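PDB 3GZA: putative alpha-L-fucosidase from Bacteroides thetaiotaomicron VPI-5482, which probably hydrolyses alpha-L-fucosidic linkages, as expected of a glycoside hydrolase of family 29. Local coordinates for residues Gly87-Asp92 with Glu163-Glu168. Numbering follows the deposited sequence.
Sequences GLWQSD and EKMVTE. With EDO (1,2-ethanediol), chain K.
Trp-89, Ser-91 and Asp-92 all donate hydrogen bonds to the carboxylate of Glu-168. Its OE1 accepts two of them: Ser-91 OG comes in on the syn lone pair at 2.7 Å, while Trp-89 NE1, 2.9 Å from Glu-168 OE1, approaches from above the carboxylate plane, with that oxygen only 11° out of the indole plane. The carboxylate and indole planes stand 88° apart. The other oxygen, Glu-168 OE2, receives the backbone N of Asp-92 at 2.9 Å on its syn side. CG of Glu-168 is anti to its carbonyl carbon (chi1 -70°) and the chain runs extended beyond it, out to the loop. Ser-91 CB sits 3.2 Å above one face of the Trp-89 indole, toward the rim. The six-membered end of the indole meets selenomethionine Met-165 edge-on, with SE 3.9 Å from Trp-89 CH2, a Met-aromatic contact. The loop that follows strand 75-79 of the TIM-type barrel is thus tied to helix 148-171. An alanine in place of Glu-168 would probably leave the indole N-H, the Ser-91 hydroxyl and the Asp-92 amide without these acceptors. Further out, Ser-91 OG accepts from the amides of Val-93 and Asn-94. Asp-92 OD2 comes within 4.0 Å of Glu-168 OE2, a like-charge approach probably eased by Arg-172, which forms a salt bridge with Asp-92 and a long, weak ion pair with Glu-168.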
ATOM      1  N   GLY A  87      -7.039  -4.857  -3.524  1.00 23.96           N
ATOM      2  CA  GLY A  87      -7.640  -6.126  -3.280  1.00 23.83           C
ATOM      3  C   GLY A  87      -9.035  -6.088  -2.664  1.00 25.08           C
ATOM      4  O   GLY A  87      -9.275  -5.383  -1.705  1.00 26.23           O
ATOM      5  N   LEU A  88      -9.948  -6.879  -3.212  1.00 25.22           N
ATOM      6  CA  LEU A  88     -11.355  -6.910  -2.798  1.00 25.27           C
ATOM      7  C   LEU A  88     -11.651  -7.856  -1.633  1.00 25.53           C
ATOM      8  O   LEU A  88     -12.724  -8.464  -1.561  1.00 25.45           O
ATOM      9  CB  LEU A  88     -12.252  -7.250  -3.993  1.00 25.44           C
ATOM     10  CG  LEU A  88     -12.116  -6.319  -5.206  1.00 26.34           C
ATOM     11  CD1 LEU A  88     -13.197  -6.738  -6.238  1.00 27.49           C
ATOM     12  CD2 LEU A  88     -12.277  -4.863  -4.794  1.00 26.53           C
ATOM     13  N   TRP A  89     -10.746  -7.940  -0.662  1.00 25.08           N
ATOM     14  CA  TRP A  89     -10.938  -8.771   0.510  1.00 24.76           C
ATOM     15  C   TRP A  89     -10.249  -8.109   1.704  1.00 24.41           C
ATOM     16  O   TRP A  89      -9.537  -7.115   1.544  1.00 25.00           O
ATOM     17  CB  TRP A  89     -10.474 -10.230   0.286  1.00 26.38           C
ATOM     18  CG  TRP A  89      -8.993 -10.515   0.316  1.00 24.07           C
ATOM     19  CD1 TRP A  89      -8.305 -11.114   1.326  1.00 24.45           C
ATOM     20  CD2 TRP A  89      -8.017 -10.239  -0.712  1.00 23.52           C
ATOM     21  NE1 TRP A  89      -6.994 -11.259   0.975  1.00 24.78           N
ATOM     22  CE2 TRP A  89      -6.794 -10.736  -0.262  1.00 25.41           C
ATOM     23  CE3 TRP A  89      -8.081  -9.697  -1.991  1.00 24.23           C
ATOM     24  CZ2 TRP A  89      -5.617 -10.601  -1.010  1.00 25.20           C
ATOM     25  CZ3 TRP A  89      -6.903  -9.605  -2.767  1.00 24.40           C
ATOM     26  CH2 TRP A  89      -5.699 -10.054  -2.255  1.00 25.87           C
ATOM     27  N   GLN A  90     -10.446  -8.727   2.871  1.00 25.19           N
ATOM     28  CA  GLN A  90      -9.790  -8.312   4.126  1.00 24.15           C
ATOM     29  C   GLN A  90      -8.414  -8.989   4.188  1.00 24.06           C
ATOM     30  O   GLN A  90      -8.256 -10.043   4.787  1.00 26.52           O
ATOM     31  CB  GLN A  90     -10.614  -8.732   5.316  1.00 24.80           C
ATOM     32  CG  GLN A  90     -11.862  -7.885   5.464  1.00 22.92           C
ATOM     33  CD  GLN A  90     -11.599  -6.481   6.033  1.00 24.42           C
ATOM     34  OE1 GLN A  90     -10.990  -6.333   7.097  1.00 25.37           O
ATOM     35  NE2 GLN A  90     -12.067  -5.465   5.317  1.00 23.49           N
ATOM     36  N   SER A  91      -7.406  -8.331   3.623  1.00 24.43           N
ATOM     37  CA  SER A  91      -6.073  -8.934   3.608  1.00 23.80           C
ATOM     38  C   SER A  91      -5.228  -8.401   4.754  1.00 24.63           C
ATOM     39  O   SER A  91      -5.412  -7.266   5.182  1.00 24.30           O
ATOM     40  CB  SER A  91      -5.323  -8.567   2.315  1.00 24.63           C
ATOM     41  OG  SER A  91      -4.037  -9.164   2.256  1.00 23.93           O
ATOM     42  N   ASP A  92      -4.371  -9.273   5.271  1.00 23.14           N
ATOM     43  CA  ASP A  92      -3.398  -8.911   6.306  1.00 23.65           C
ATOM     44  C   ASP A  92      -1.978  -8.734   5.754  1.00 24.52           C
ATOM     45  O   ASP A  92      -1.017  -8.587   6.524  1.00 23.58           O
ATOM     46  CB  ASP A  92      -3.414  -9.983   7.367  1.00 24.77           C
ATOM     47  CG  ASP A  92      -4.798 -10.160   7.961  1.00 26.69           C
ATOM     48  OD1 ASP A  92      -5.378  -9.134   8.401  1.00 24.72           O
ATOM     49  OD2 ASP A  92      -5.294 -11.323   8.025  1.00 27.56           O
ATOM     50  N   GLU A 163       2.647 -14.780  -2.880  1.00 24.26           N
ATOM     51  CA  GLU A 163       2.477 -16.093  -2.217  1.00 24.54           C
ATOM     52  C   GLU A 163       1.535 -15.937  -1.007  1.00 25.62           C
ATOM     53  O   GLU A 163       0.622 -16.760  -0.798  1.00 25.13           O
ATOM     54  CB  GLU A 163       3.820 -16.679  -1.797  1.00 26.65           C
ATOM     55  CG  GLU A 163       4.666 -17.100  -3.008  1.00 24.28           C
ATOM     56  CD  GLU A 163       6.124 -17.281  -2.742  1.00 29.56           C
ATOM     57  OE1 GLU A 163       6.543 -17.191  -1.575  1.00 28.45           O
ATOM     58  OE2 GLU A 163       6.875 -17.491  -3.719  1.00 27.75           O
ATOM     59  N   LYS A 164       1.765 -14.890  -0.222  1.00 25.82           N
ATOM     60  CA  LYS A 164       0.906 -14.666   0.949  1.00 26.07           C
ATOM     61  C   LYS A 164      -0.538 -14.318   0.580  1.00 26.13           C
ATOM     62  O   LYS A 164      -1.461 -14.806   1.239  1.00 25.17           O
ATOM     63  CB  LYS A 164       1.508 -13.624   1.872  1.00 26.57           C
ATOM     64  CG  LYS A 164       2.731 -14.127   2.630  1.00 26.40           C
ATOM     65  CD  LYS A 164       3.304 -13.019   3.465  1.00 29.49           C
ATOM     66  CE  LYS A 164       4.461 -13.443   4.339  1.00 32.98           C
ATOM     67  NZ  LYS A 164       4.940 -12.205   5.093  1.00 32.38           N
HETATM   68  N   MSE A 165      -0.740 -13.528  -0.454  1.00 24.39           N
HETATM   69  CA  MSE A 165      -2.083 -13.191  -0.929  1.00 24.68           C
HETATM   70  C   MSE A 165      -2.793 -14.457  -1.391  1.00 25.58           C
HETATM   71  O   MSE A 165      -3.936 -14.711  -1.029  1.00 25.63           O
HETATM   72  CB  MSE A 165      -2.068 -12.151  -2.042  1.00 25.55           C
HETATM   73  CG  MSE A 165      -1.662 -10.738  -1.571  1.00 24.52           C
HETATM   74 SE   MSE A 165      -1.919  -9.414  -2.944  0.75 26.51          SE
HETATM   75  CE  MSE A 165      -0.635  -9.924  -4.217  1.00 25.18           C
ATOM     76  N   VAL A 166      -2.078 -15.271  -2.164  1.00 25.44           N
ATOM     77  CA  VAL A 166      -2.630 -16.537  -2.656  1.00 24.65           C
ATOM     78  C   VAL A 166      -2.977 -17.419  -1.488  1.00 25.40           C
ATOM     79  O   VAL A 166      -4.001 -18.069  -1.483  1.00 25.19           O
ATOM     80  CB  VAL A 166      -1.680 -17.187  -3.658  1.00 25.18           C
ATOM     81  CG1 VAL A 166      -2.111 -18.619  -4.066  1.00 26.22           C
ATOM     82  CG2 VAL A 166      -1.534 -16.328  -4.929  1.00 24.57           C
ATOM     83  N   THR A 167      -2.139 -17.429  -0.476  1.00 23.78           N
ATOM     84  CA  THR A 167      -2.405 -18.283   0.695  1.00 24.92           C
ATOM     85  C   THR A 167      -3.698 -17.828   1.380  1.00 25.47           C
ATOM     86  O   THR A 167      -4.538 -18.672   1.766  1.00 24.04           O
ATOM     87  CB  THR A 167      -1.224 -18.266   1.682  1.00 26.31           C
ATOM     88  OG1 THR A 167      -0.050 -18.747   1.019  1.00 24.87           O
ATOM     89  CG2 THR A 167      -1.480 -19.201   2.900  1.00 25.74           C
ATOM     90  N   GLU A 168      -3.867 -16.531   1.556  1.00 25.83           N
ATOM     91  CA  GLU A 168      -5.112 -16.034   2.193  1.00 24.48           C
ATOM     92  C   GLU A 168      -6.315 -16.503   1.402  1.00 24.85           C
ATOM     93  O   GLU A 168      -7.325 -16.976   1.973  1.00 25.43           O
ATOM     94  CB  GLU A 168      -5.116 -14.499   2.284  1.00 24.39           C
ATOM     95  CG  GLU A 168      -4.132 -13.933   3.267  1.00 24.62           C
ATOM     96  CD  GLU A 168      -4.151 -12.425   3.368  1.00 24.91           C
ATOM     97  OE1 GLU A 168      -4.556 -11.762   2.401  1.00 24.92           O
ATOM     98  OE2 GLU A 168      -3.703 -11.916   4.439  1.00 25.74           O
TER
HETATM   99  C1  EDO K 466       6.208 -10.303   1.756  1.00 17.65           C
HETATM  100  O1  EDO K 466       6.496 -11.218   2.886  1.00 23.85           O
HETATM  101  C2  EDO K 466       4.889  -9.596   2.195  1.00 22.69           C
HETATM  102  O2  EDO K 466       5.123  -8.465   2.985  1.00 25.01           O